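Local coordinates for acetylornithine aminotransferase (Aquifex aeolicus, PDB 2EH6), which catalyses the pyridoxal-phosphate-dependent transfer of an amino group from N(2)-acetyl-L-ornithine to 2-oxoglutarate, a step of L-arginine biosynthesis, at residues 91-94 against 95-99; 211-214 against 215-218; 260-264 against 265-269. All blocks are in the same frame, centred on the assembly; numbering follows the deposited sequence.

The three contacts illustrate how short continuous turns can assemble a cofactor site shared by two subunits. Contacts 1 and 2 are buried and leave the same mixed sheet, from strands 87-92 and 208-212, to meet one pyridoxal phosphate: the first offers backbone amides to the phosphate, the second a carboxylate and a valine methyl to the pyridine ring. They touch directly, V99 CG2 lying 3.4 Å from D212 OD2. Contact 3 is more peripheral and only partly buried, a loop that combines a beta turn with aromatic packing at the subunit interface. It meets contact 1 through N93 and S269, but stays about 13 Å from contact 2 at the nearest atoms.

Contact 1: residues 91-94 against 95-99; sequences FANS and GTESV. With PLP (pyridoxal-5'-phosphate), chain C.
The phosphate-binding N-terminus of helix 95-112 begins at the N-cap S94, whose OG accepts from E97 N over 3.1 Å in a fairly straight capping bond (N-H...O 160°). With chi1 at 61°, OG stands between the backbone N and carbonyl carbon of S94, turned over the first helical turn. As in other aminotransferases of this fold, the helix end offers its first amides to the cofactor: G95 N donates to phosphate oxygen O1P at 2.8 Å, and T96 N donates to O2P, whose position is less sure. A side chain on G95 would run into the ester oxygen O4P.

S94 O is gripped by S98 N (3.1 Å) and S98 OG (2.8 Å), which arrive from opposite faces of the carbonyl plane; the hydroxyl shares its one proton with L239 O. E97 reaches back to the strand end, where its OE1 takes N93 N on the anti side at 2.9 Å and N93 ND2 on the syn side at 3.1 Å, both from the same face of the carboxylate. OE2 bonds instead to S94 OG of the second subunit, and the reciprocal bond links the two helix ends across the dimer. A92 CB packs 3.6 Å from E97 OE1.

Contact 2: residues 211-214 against 215-218; sequences IDEV and QTGI. With PLP (pyridoxal-5'-phosphate), chain C.
T216 and E213 meet at about a right angle, and T216 OG1 donates to E213 OE1 over 2.6 Å, coming from above the carboxylate plane, 50° out of it. The acid gets there by bending at chi2 (-121°), and it is held against rotation by two further donors, A226 N on OE1 and Y227 N on OE2. Alongside this pair the backbone closes on itself, G217 N donating to E213 O at 2.7 Å; a side chain on G217 would clash with that same oxygen. Two waters lash the turn to the strand: one bridges D212 O and T216 N, the other D212 O and T216 OG1.

This is the end of strand 208-212 in the class-III aminotransferase fold, where an aspartate faces the pyridine nitrogen of the cofactor. D212 reaches the ring because chi1 (-179°) sets CG opposite its own amide nitrogen. Its OD2 lies 2.8 Å from N1 of pyridoxal phosphate, and it is hydrogen-bonded to H128 ND1. OD1 makes an Asx turn, met almost end-on by V214 N at 2.9 Å. With an alanine here, H128 ND1 and the V214 amide would probably lose their acceptor and the pyridine nitrogen its facing carboxylate. V214 CG1 lies against one face of the cofactor ring, 3.6 Å from C4, while Q215 CB approaches the phenolic oxygen O3 at 3.1 Å.

Contact 3: residues 260-264 against 265-269; sequences QSFTP and GSHGS
T263 O is gripped by two donors from S266. The hydroxyl S266 OG comes to 2.5 Å, a very short bond that lies in the carbonyl plane on a lone pair, whereas S266 N donates over 2.9 Å (N-H...O 159°) from a direction tilted out of that plane. The hydroxyl joins the amide at this carbonyl because the serine's chi1 of 64° swings OG between its own backbone N and carbonyl carbon, back toward T263 O. The backbone bond closes a type II beta turn from T263 to S266, with P264 and G265 at its corners. The backbone at G265 has a positive phi, and a CB there would be jammed against P264 O, so the glycine is a requirement of the turn's shape.

Just before it, F262 is the centre of an inverse gamma turn, marked by a weak bond from T263 N to S261 O. Its ring is covered on one face by H267 CB, a CH-pi contact 3.8 Å from the ring centroid and offset toward the rim. The imidazole lies beyond, its plane 30° from that of the phenyl, slid until the rings barely overlap, with F262 CE2 3.5 Å from H267 CD2. H267 ND1 is hydrogen-bonded to K104 NZ of helix 95-112, which also packs L105 on F262.

The second subunit clasps the turn, its R130 NH1 bonding G265 O and its N6 ND2 bonding H267 O. The arrangement is a type II beta turn in the subunit-interface loop of this class-III aminotransferase, a segment that ends at S269, predicted to bind N(2)-acetyl-L-ornithine, next to T270, which bonds the pyridoxal phosphate of the partner subunit.

Contact 1: residues 91-94 against 95-99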
ATOM      1  N   PHE A  91      -1.336  -9.875  -5.516  1.00 23.82           N
ATOM      2  CA  PHE A  91      -0.454  -8.702  -5.524  1.00 25.18           C
ATOM      3  C   PHE A  91      -0.976  -7.502  -4.747  1.00 23.53           C
ATOM      4  O   PHE A  91      -2.117  -7.089  -4.920  1.00 26.54           O
ATOM      5  CB  PHE A  91      -0.164  -8.280  -6.966  1.00 23.07           C
ATOM      6  CG  PHE A  91       0.758  -9.215  -7.693  1.00 24.78           C
ATOM      7  CD1 PHE A  91       2.114  -9.254  -7.380  1.00 21.80           C
ATOM      8  CD2 PHE A  91       0.270 -10.070  -8.677  1.00 21.06           C
ATOM      9  CE1 PHE A  91       2.979 -10.138  -8.034  1.00 25.11           C
ATOM     10  CE2 PHE A  91       1.125 -10.959  -9.343  1.00 23.26           C
ATOM     11  CZ  PHE A  91       2.486 -10.992  -9.017  1.00 23.17           C
ATOM     12  N   ALA A  92      -0.120  -6.945  -3.892  1.00 24.91           N
ATOM     13  CA  ALA A  92      -0.473  -5.778  -3.093  1.00 23.71           C
ATOM     14  C   ALA A  92       0.522  -4.656  -3.426  1.00 23.75           C
ATOM     15  O   ALA A  92       1.227  -4.733  -4.435  1.00 23.54           O
ATOM     16  CB  ALA A  92      -0.418  -6.124  -1.605  1.00 24.16           C
ATOM     17  N   ASN A  93       0.606  -3.633  -2.581  1.00 23.87           N
ATOM     18  CA  ASN A  93       1.513  -2.518  -2.874  1.00 24.37           C
ATOM     19  C   ASN A  93       2.596  -2.305  -1.845  1.00 24.45           C
ATOM     20  O   ASN A  93       3.472  -1.464  -2.036  1.00 25.96           O
ATOM     21  CB  ASN A  93       0.715  -1.223  -2.998  1.00 24.20           C
ATOM     22  CG  ASN A  93      -0.341  -1.303  -4.060  1.00 27.41           C
ATOM     23  OD1 ASN A  93      -0.046  -1.199  -5.252  1.00 28.50           O
ATOM     24  ND2 ASN A  93      -1.588  -1.509  -3.640  1.00 26.43           N
ATOM     25  N   SER A  94       2.542  -3.061  -0.758  1.00 22.19           N
ATOM     26  CA  SER A  94       3.514  -2.892   0.307  1.00 22.56           C
ATOM     27  C   SER A  94       3.623  -4.144   1.135  1.00 21.63           C
ATOM     28  O   SER A  94       2.827  -5.073   0.985  1.00 24.81           O
ATOM     29  CB  SER A  94       3.080  -1.751   1.226  1.00 21.07           C
ATOM     30  OG  SER A  94       1.819  -2.055   1.822  1.00 19.00           O
ATOM     31  N   GLY A  95       4.600  -4.140   2.029  1.00 21.02           N
ATOM     32  CA  GLY A  95       4.803  -5.256   2.916  1.00 21.73           C
ATOM     33  C   GLY A  95       3.653  -5.360   3.902  1.00 23.67           C
ATOM     34  O   GLY A  95       3.187  -6.461   4.193  1.00 21.78           O
ATOM     35  N   THR A  96       3.179  -4.225   4.414  1.00 22.58           N
ATOM     36  CA  THR A  96       2.079  -4.261   5.376  1.00 24.13           C
ATOM     37  C   THR A  96       0.787  -4.750   4.722  1.00 22.74           C
ATOM     38  O   THR A  96       0.045  -5.521   5.330  1.00 26.95           O
ATOM     39  CB  THR A  96       1.846  -2.878   6.057  1.00 23.67           C
ATOM     40  OG1 THR A  96       0.998  -3.050   7.206  1.00 22.11           O
ATOM     41  CG2 THR A  96       1.198  -1.896   5.090  1.00 21.11           C
ATOM     42  N   GLU A  97       0.512  -4.328   3.490  1.00 21.98           N
ATOM     43  CA  GLU A  97      -0.696  -4.795   2.812  1.00 23.34           C
ATOM     44  C   GLU A  97      -0.601  -6.301   2.582  1.00 24.13           C
ATOM     45  O   GLU A  97      -1.614  -7.004   2.570  1.00 24.74           O
ATOM     46  CB  GLU A  97      -0.891  -4.115   1.456  1.00 24.24           C
ATOM     47  CG  GLU A  97      -1.256  -2.642   1.517  1.00 26.51           C
ATOM     48  CD  GLU A  97      -1.828  -2.147   0.207  1.00 26.62           C
ATOM     49  OE1 GLU A  97      -1.515  -2.742  -0.849  1.00 29.62           O
ATOM     50  OE2 GLU A  97      -2.588  -1.163   0.225  1.00 29.55           O
ATOM     51  N   SER A  98       0.620  -6.786   2.388  1.00 22.42           N
ATOM     52  CA  SER A  98       0.847  -8.210   2.158  1.00 24.43           C
ATOM     53  C   SER A  98       0.558  -9.027   3.413  1.00 24.49           C
ATOM     54  O   SER A  98      -0.141 -10.032   3.353  1.00 23.87           O
ATOM     55  CB  SER A  98       2.286  -8.445   1.691  1.00 25.40           C
ATOM     56  OG  SER A  98       2.503  -7.805   0.447  1.00 27.51           O
ATOM     57  N   VAL A  99       1.092  -8.599   4.551  1.00 25.30           N
ATOM     58  CA  VAL A  99       0.839  -9.320   5.789  1.00 24.37           C
ATOM     59  C   VAL A  99      -0.662  -9.294   6.080  1.00 25.24           C
ATOM     60  O   VAL A  99      -1.233 -10.286   6.537  1.00 25.91           O
ATOM     61  CB  VAL A  99       1.636  -8.705   6.957  1.00 24.21           C
ATOM     62  CG1 VAL A  99       1.129  -9.240   8.291  1.00 24.34           C
ATOM     63  CG2 VAL A  99       3.117  -9.045   6.791  1.00 24.85           C
TER
HETATM   64  N1  PLP C1001       7.305  -6.915   7.562  1.00 40.84           N
HETATM   65  C2  PLP C1001       8.648  -6.999   7.587  1.00 41.06           C
HETATM   66  C2A PLP C1001       9.318  -8.272   8.036  1.00 40.23           C
HETATM   67  C3  PLP C1001       9.439  -5.900   7.193  1.00 43.17           C
HETATM   68  O3  PLP C1001      10.803  -5.983   7.216  1.00 48.34           O
HETATM   69  C4  PLP C1001       8.785  -4.696   6.768  1.00 41.56           C
HETATM   70  C4A PLP C1001       9.616  -3.546   6.342  1.00 43.09           C
HETATM   71  C5  PLP C1001       7.332  -4.655   6.764  1.00 40.82           C
HETATM   72  C6  PLP C1001       6.637  -5.802   7.173  1.00 41.32           C
HETATM   73  C5A PLP C1001       6.578  -3.407   6.331  1.00 40.81           C
HETATM   74  O4P PLP C1001       6.653  -3.278   4.910  1.00 41.58           O
HETATM   75  P   PLP C1001       5.859  -1.939   4.452  1.00 39.36           P
HETATM   76  O1P PLP C1001       5.957  -1.835   2.978  1.00 39.63           O
HETATM   77  O2P PLP C1001       4.321  -1.991   4.871  1.00 41.05           O
HETATM   78  O3P PLP C1001       6.549  -0.656   5.137  1.00 38.70           O

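Contact 2: residues 211-214 against 215-218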
ATOM      1  N   ILE A 211       5.128 -17.141   6.973  1.00 27.42           N
ATOM      2  CA  ILE A 211       6.442 -16.535   7.100  1.00 27.05           C
ATOM      3  C   ILE A 211       6.464 -15.192   6.387  1.00 27.01           C
ATOM      4  O   ILE A 211       6.124 -15.084   5.207  1.00 23.84           O
ATOM      5  CB  ILE A 211       7.543 -17.450   6.516  1.00 27.50           C
ATOM      6  CG1 ILE A 211       7.497 -18.818   7.207  1.00 28.02           C
ATOM      7  CG2 ILE A 211       8.909 -16.806   6.705  1.00 27.86           C
ATOM      8  CD1 ILE A 211       8.511 -19.822   6.681  1.00 30.18           C
ATOM      9  N   ASP A 212       6.851 -14.166   7.132  1.00 27.62           N
ATOM     10  CA  ASP A 212       6.933 -12.818   6.597  1.00 25.71           C
ATOM     11  C   ASP A 212       8.304 -12.666   5.941  1.00 24.40           C
ATOM     12  O   ASP A 212       9.305 -12.521   6.638  1.00 24.46           O
ATOM     13  CB  ASP A 212       6.796 -11.801   7.738  1.00 25.31           C
ATOM     14  CG  ASP A 212       6.843 -10.363   7.250  1.00 27.45           C
ATOM     15  OD1 ASP A 212       7.411 -10.115   6.165  1.00 29.57           O
ATOM     16  OD2 ASP A 212       6.330  -9.476   7.959  1.00 28.31           O
ATOM     17  N   GLU A 213       8.355 -12.711   4.612  1.00 25.12           N
ATOM     18  CA  GLU A 213       9.632 -12.556   3.914  1.00 24.73           C
ATOM     19  C   GLU A 213       9.773 -11.191   3.235  1.00 23.56           C
ATOM     20  O   GLU A 213      10.528 -11.036   2.280  1.00 24.15           O
ATOM     21  CB  GLU A 213       9.815 -13.681   2.889  1.00 24.15           C
ATOM     22  CG  GLU A 213       9.986 -15.043   3.558  1.00 24.09           C
ATOM     23  CD  GLU A 213      11.292 -15.720   3.198  1.00 28.20           C
ATOM     24  OE1 GLU A 213      12.285 -15.008   2.900  1.00 27.32           O
ATOM     25  OE2 GLU A 213      11.327 -16.967   3.234  1.00 26.73           O
ATOM     26  N   VAL A 214       9.053 -10.202   3.744  1.00 24.04           N
ATOM     27  CA  VAL A 214       9.113  -8.851   3.184  1.00 24.16           C
ATOM     28  C   VAL A 214      10.541  -8.336   3.174  1.00 23.92           C
ATOM     29  O   VAL A 214      10.980  -7.729   2.203  1.00 23.15           O
ATOM     30  CB  VAL A 214       8.223  -7.879   3.994  1.00 25.56           C
ATOM     31  CG1 VAL A 214       8.548  -6.424   3.635  1.00 25.49           C
ATOM     32  CG2 VAL A 214       6.757  -8.168   3.687  1.00 24.97           C
ATOM     33  N   GLN A 215      11.262  -8.595   4.259  1.00 25.17           N
ATOM     34  CA  GLN A 215      12.643  -8.156   4.391  1.00 28.13           C
ATOM     35  C   GLN A 215      13.666  -9.199   3.941  1.00 27.98           C
ATOM     36  O   GLN A 215      14.656  -8.860   3.297  1.00 26.41           O
ATOM     37  CB  GLN A 215      12.923  -7.772   5.849  1.00 32.88           C
ATOM     38  CG  GLN A 215      14.399  -7.591   6.171  1.00 38.93           C
ATOM     39  CD  GLN A 215      14.837  -6.141   6.207  1.00 43.31           C
ATOM     40  OE1 GLN A 215      15.092  -5.585   7.282  1.00 43.79           O
ATOM     41  NE2 GLN A 215      14.926  -5.515   5.034  1.00 43.55           N
ATOM     42  N   THR A 216      13.429 -10.466   4.277  1.00 27.12           N
ATOM     43  CA  THR A 216      14.359 -11.537   3.916  1.00 26.52           C
ATOM     44  C   THR A 216      14.198 -12.078   2.502  1.00 25.92           C
ATOM     45  O   THR A 216      15.102 -12.725   1.974  1.00 27.82           O
ATOM     46  CB  THR A 216      14.211 -12.756   4.853  1.00 27.83           C
ATOM     47  OG1 THR A 216      12.890 -13.287   4.717  1.00 27.76           O
ATOM     48  CG2 THR A 216      14.462 -12.368   6.304  1.00 28.98           C
ATOM     49  N   GLY A 217      13.051 -11.822   1.893  1.00 25.32           N
ATOM     50  CA  GLY A 217      12.794 -12.351   0.567  1.00 26.23           C
ATOM     51  C   GLY A 217      13.541 -11.785  -0.624  1.00 28.65           C
ATOM     52  O   GLY A 217      14.202 -10.742  -0.554  1.00 26.63           O
ATOM     53  N   ILE A 218      13.418 -12.511  -1.729  1.00 26.33           N
ATOM     54  CA  ILE A 218      14.014 -12.150  -3.005  1.00 26.90           C
ATOM     55  C   ILE A 218      15.540 -12.025  -2.982  1.00 27.24           C
ATOM     56  O   ILE A 218      16.100 -10.995  -3.371  1.00 26.32           O
ATOM     57  CB  ILE A 218      13.379 -10.846  -3.553  1.00 27.56           C
ATOM     58  CG1 ILE A 218      11.860 -10.844  -3.295  1.00 26.92           C
ATOM     59  CG2 ILE A 218      13.620 -10.735  -5.053  1.00 24.52           C
ATOM     60  CD1 ILE A 218      11.095 -12.041  -3.889  1.00 24.61           C
TER
HETATM   61  N1  PLP C1001       7.305  -6.915   7.562  1.00 40.84           N
HETATM   62  C2  PLP C1001       8.648  -6.999   7.587  1.00 41.06           C
HETATM   63  C2A PLP C1001       9.318  -8.272   8.036  1.00 40.23           C
HETATM   64  C3  PLP C1001       9.439  -5.900   7.193  1.00 43.17           C
HETATM   65  O3  PLP C1001      10.803  -5.983   7.216  1.00 48.34           O
HETATM   66  C4  PLP C1001       8.785  -4.696   6.768  1.00 41.56           C
HETATM   67  C4A PLP C1001       9.616  -3.546   6.342  1.00 43.09           C
HETATM   68  C5  PLP C1001       7.332  -4.655   6.764  1.00 40.82           C
HETATM   69  C6  PLP C1001       6.637  -5.802   7.173  1.00 41.32           C
HETATM   70  C5A PLP C1001       6.578  -3.407   6.331  1.00 40.81           C
HETATM   71  O4P PLP C1001       6.653  -3.278   4.910  1.00 41.58           O
HETATM   72  P   PLP C1001       5.859  -1.939   4.452  1.00 39.36           P
HETATM   73  O1P PLP C1001       5.957  -1.835   2.978  1.00 39.63           O
HETATM   74  O2P PLP C1001       4.321  -1.991   4.871  1.00 41.05           O
HETATM   75  O3P PLP C1001       6.549  -0.656   5.137  1.00 38.70           O
HETATM   76  O   HOH W   1      11.322 -10.567   6.452  1.00 28.26           O
HETATM   77  O   HOH W   2      11.585 -14.263   6.952  1.00 30.49           O
HETATM   78  O   HOH W   3      12.847  -7.995   0.062  1.00 29.49           O

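Contact 3: residues 260-264 against 265-269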
ATOM      1  N   GLN A 260      -7.196 -21.194  -2.209  1.00 34.33           N
ATOM      2  CA  GLN A 260      -8.575 -21.395  -2.636  1.00 34.20           C
ATOM      3  C   GLN A 260      -9.550 -20.471  -1.926  1.00 31.90           C
ATOM      4  O   GLN A 260     -10.523 -20.020  -2.523  1.00 31.63           O
ATOM      5  CB  GLN A 260      -9.004 -22.851  -2.392  1.00 37.14           C
ATOM      6  CG  GLN A 260      -8.196 -23.898  -3.149  1.00 40.54           C
ATOM      7  CD  GLN A 260      -8.263 -23.717  -4.655  1.00 44.84           C
ATOM      8  OE1 GLN A 260      -9.343 -23.747  -5.248  1.00 47.36           O
ATOM      9  NE2 GLN A 260      -7.101 -23.528  -5.283  1.00 46.35           N
ATOM     10  N   SER A 261      -9.286 -20.191  -0.654  1.00 32.04           N
ATOM     11  CA  SER A 261     -10.162 -19.346   0.151  1.00 33.13           C
ATOM     12  C   SER A 261     -10.318 -17.901  -0.303  1.00 33.44           C
ATOM     13  O   SER A 261     -11.258 -17.225   0.105  1.00 33.52           O
ATOM     14  CB  SER A 261      -9.721 -19.374   1.612  1.00 35.89           C
ATOM     15  OG  SER A 261      -9.980 -20.647   2.182  1.00 40.92           O
ATOM     16  N   PHE A 262      -9.400 -17.407  -1.121  1.00 32.63           N
ATOM     17  CA  PHE A 262      -9.551 -16.044  -1.606  1.00 33.14           C
ATOM     18  C   PHE A 262     -10.456 -16.140  -2.824  1.00 33.86           C
ATOM     19  O   PHE A 262     -10.001 -16.230  -3.961  1.00 34.40           O
ATOM     20  CB  PHE A 262      -8.194 -15.434  -1.962  1.00 32.52           C
ATOM     21  CG  PHE A 262      -7.733 -14.369  -0.992  1.00 32.51           C
ATOM     22  CD1 PHE A 262      -8.315 -14.251   0.269  1.00 32.43           C
ATOM     23  CD2 PHE A 262      -6.694 -13.504  -1.332  1.00 33.04           C
ATOM     24  CE1 PHE A 262      -7.870 -13.291   1.179  1.00 33.56           C
ATOM     25  CE2 PHE A 262      -6.240 -12.539  -0.429  1.00 32.43           C
ATOM     26  CZ  PHE A 262      -6.827 -12.431   0.828  1.00 32.84           C
ATOM     27  N   THR A 263     -11.756 -16.141  -2.550  1.00 35.08           N
ATOM     28  CA  THR A 263     -12.785 -16.243  -3.571  1.00 34.69           C
ATOM     29  C   THR A 263     -13.161 -14.865  -4.107  1.00 36.93           C
ATOM     30  O   THR A 263     -12.810 -13.843  -3.517  1.00 37.98           O
ATOM     31  CB  THR A 263     -14.039 -16.931  -2.995  1.00 33.52           C
ATOM     32  OG1 THR A 263     -14.469 -16.238  -1.815  1.00 32.19           O
ATOM     33  CG2 THR A 263     -13.734 -18.381  -2.642  1.00 33.01           C
ATOM     34  N   PRO A 264     -13.886 -14.823  -5.236  1.00 37.54           N
ATOM     35  CA  PRO A 264     -14.306 -13.562  -5.852  1.00 36.97           C
ATOM     36  C   PRO A 264     -14.968 -12.571  -4.901  1.00 36.78           C
ATOM     37  O   PRO A 264     -15.971 -12.887  -4.255  1.00 37.59           O
ATOM     38  CB  PRO A 264     -15.243 -14.024  -6.963  1.00 35.96           C
ATOM     39  CG  PRO A 264     -14.605 -15.307  -7.401  1.00 36.64           C
ATOM     40  CD  PRO A 264     -14.282 -15.970  -6.075  1.00 37.58           C
ATOM     41  N   GLY A 265     -14.391 -11.374  -4.817  1.00 35.52           N
ATOM     42  CA  GLY A 265     -14.933 -10.336  -3.961  1.00 32.71           C
ATOM     43  C   GLY A 265     -14.456 -10.356  -2.522  1.00 32.19           C
ATOM     44  O   GLY A 265     -14.722  -9.421  -1.765  1.00 33.78           O
ATOM     45  N   SER A 266     -13.742 -11.408  -2.138  1.00 31.10           N
ATOM     46  CA  SER A 266     -13.252 -11.537  -0.770  1.00 30.91           C
ATOM     47  C   SER A 266     -12.106 -10.586  -0.427  1.00 30.35           C
ATOM     48  O   SER A 266     -11.905 -10.249   0.739  1.00 30.90           O
ATOM     49  CB  SER A 266     -12.803 -12.975  -0.509  1.00 31.52           C
ATOM     50  OG  SER A 266     -11.700 -13.330  -1.326  1.00 33.99           O
ATOM     51  N   HIS A 267     -11.349 -10.162  -1.433  1.00 30.56           N
ATOM     52  CA  HIS A 267     -10.230  -9.257  -1.194  1.00 29.83           C
ATOM     53  C   HIS A 267      -9.833  -8.600  -2.508  1.00 30.27           C
ATOM     54  O   HIS A 267     -10.256  -9.030  -3.578  1.00 28.95           O
ATOM     55  CB  HIS A 267      -9.048 -10.035  -0.606  1.00 29.24           C
ATOM     56  CG  HIS A 267      -7.959  -9.169  -0.048  1.00 29.70           C
ATOM     57  ND1 HIS A 267      -8.163  -8.297   1.001  1.00 28.83           N
ATOM     58  CD2 HIS A 267      -6.655  -9.044  -0.390  1.00 30.18           C
ATOM     59  CE1 HIS A 267      -7.032  -7.675   1.280  1.00 30.27           C
ATOM     60  NE2 HIS A 267      -6.102  -8.110   0.451  1.00 29.65           N
ATOM     61  N   GLY A 268      -9.026  -7.548  -2.424  1.00 29.20           N
ATOM     62  CA  GLY A 268      -8.607  -6.856  -3.626  1.00 27.88           C
ATOM     63  C   GLY A 268      -7.765  -5.639  -3.302  1.00 27.75           C
ATOM     64  O   GLY A 268      -7.594  -5.281  -2.131  1.00 24.91           O
ATOM     65  N   SER A 269      -7.236  -5.017  -4.351  1.00 28.15           N
ATOM     66  CA  SER A 269      -6.394  -3.828  -4.237  1.00 29.26           C
ATOM     67  C   SER A 269      -6.516  -3.053  -5.545  1.00 30.42           C
ATOM     68  O   SER A 269      -6.439  -3.638  -6.625  1.00 31.75           O
ATOM     69  CB  SER A 269      -4.933  -4.240  -4.017  1.00 31.81           C
ATOM     70  OG  SER A 269      -4.077  -3.112  -4.001  1.00 30.54           O
TER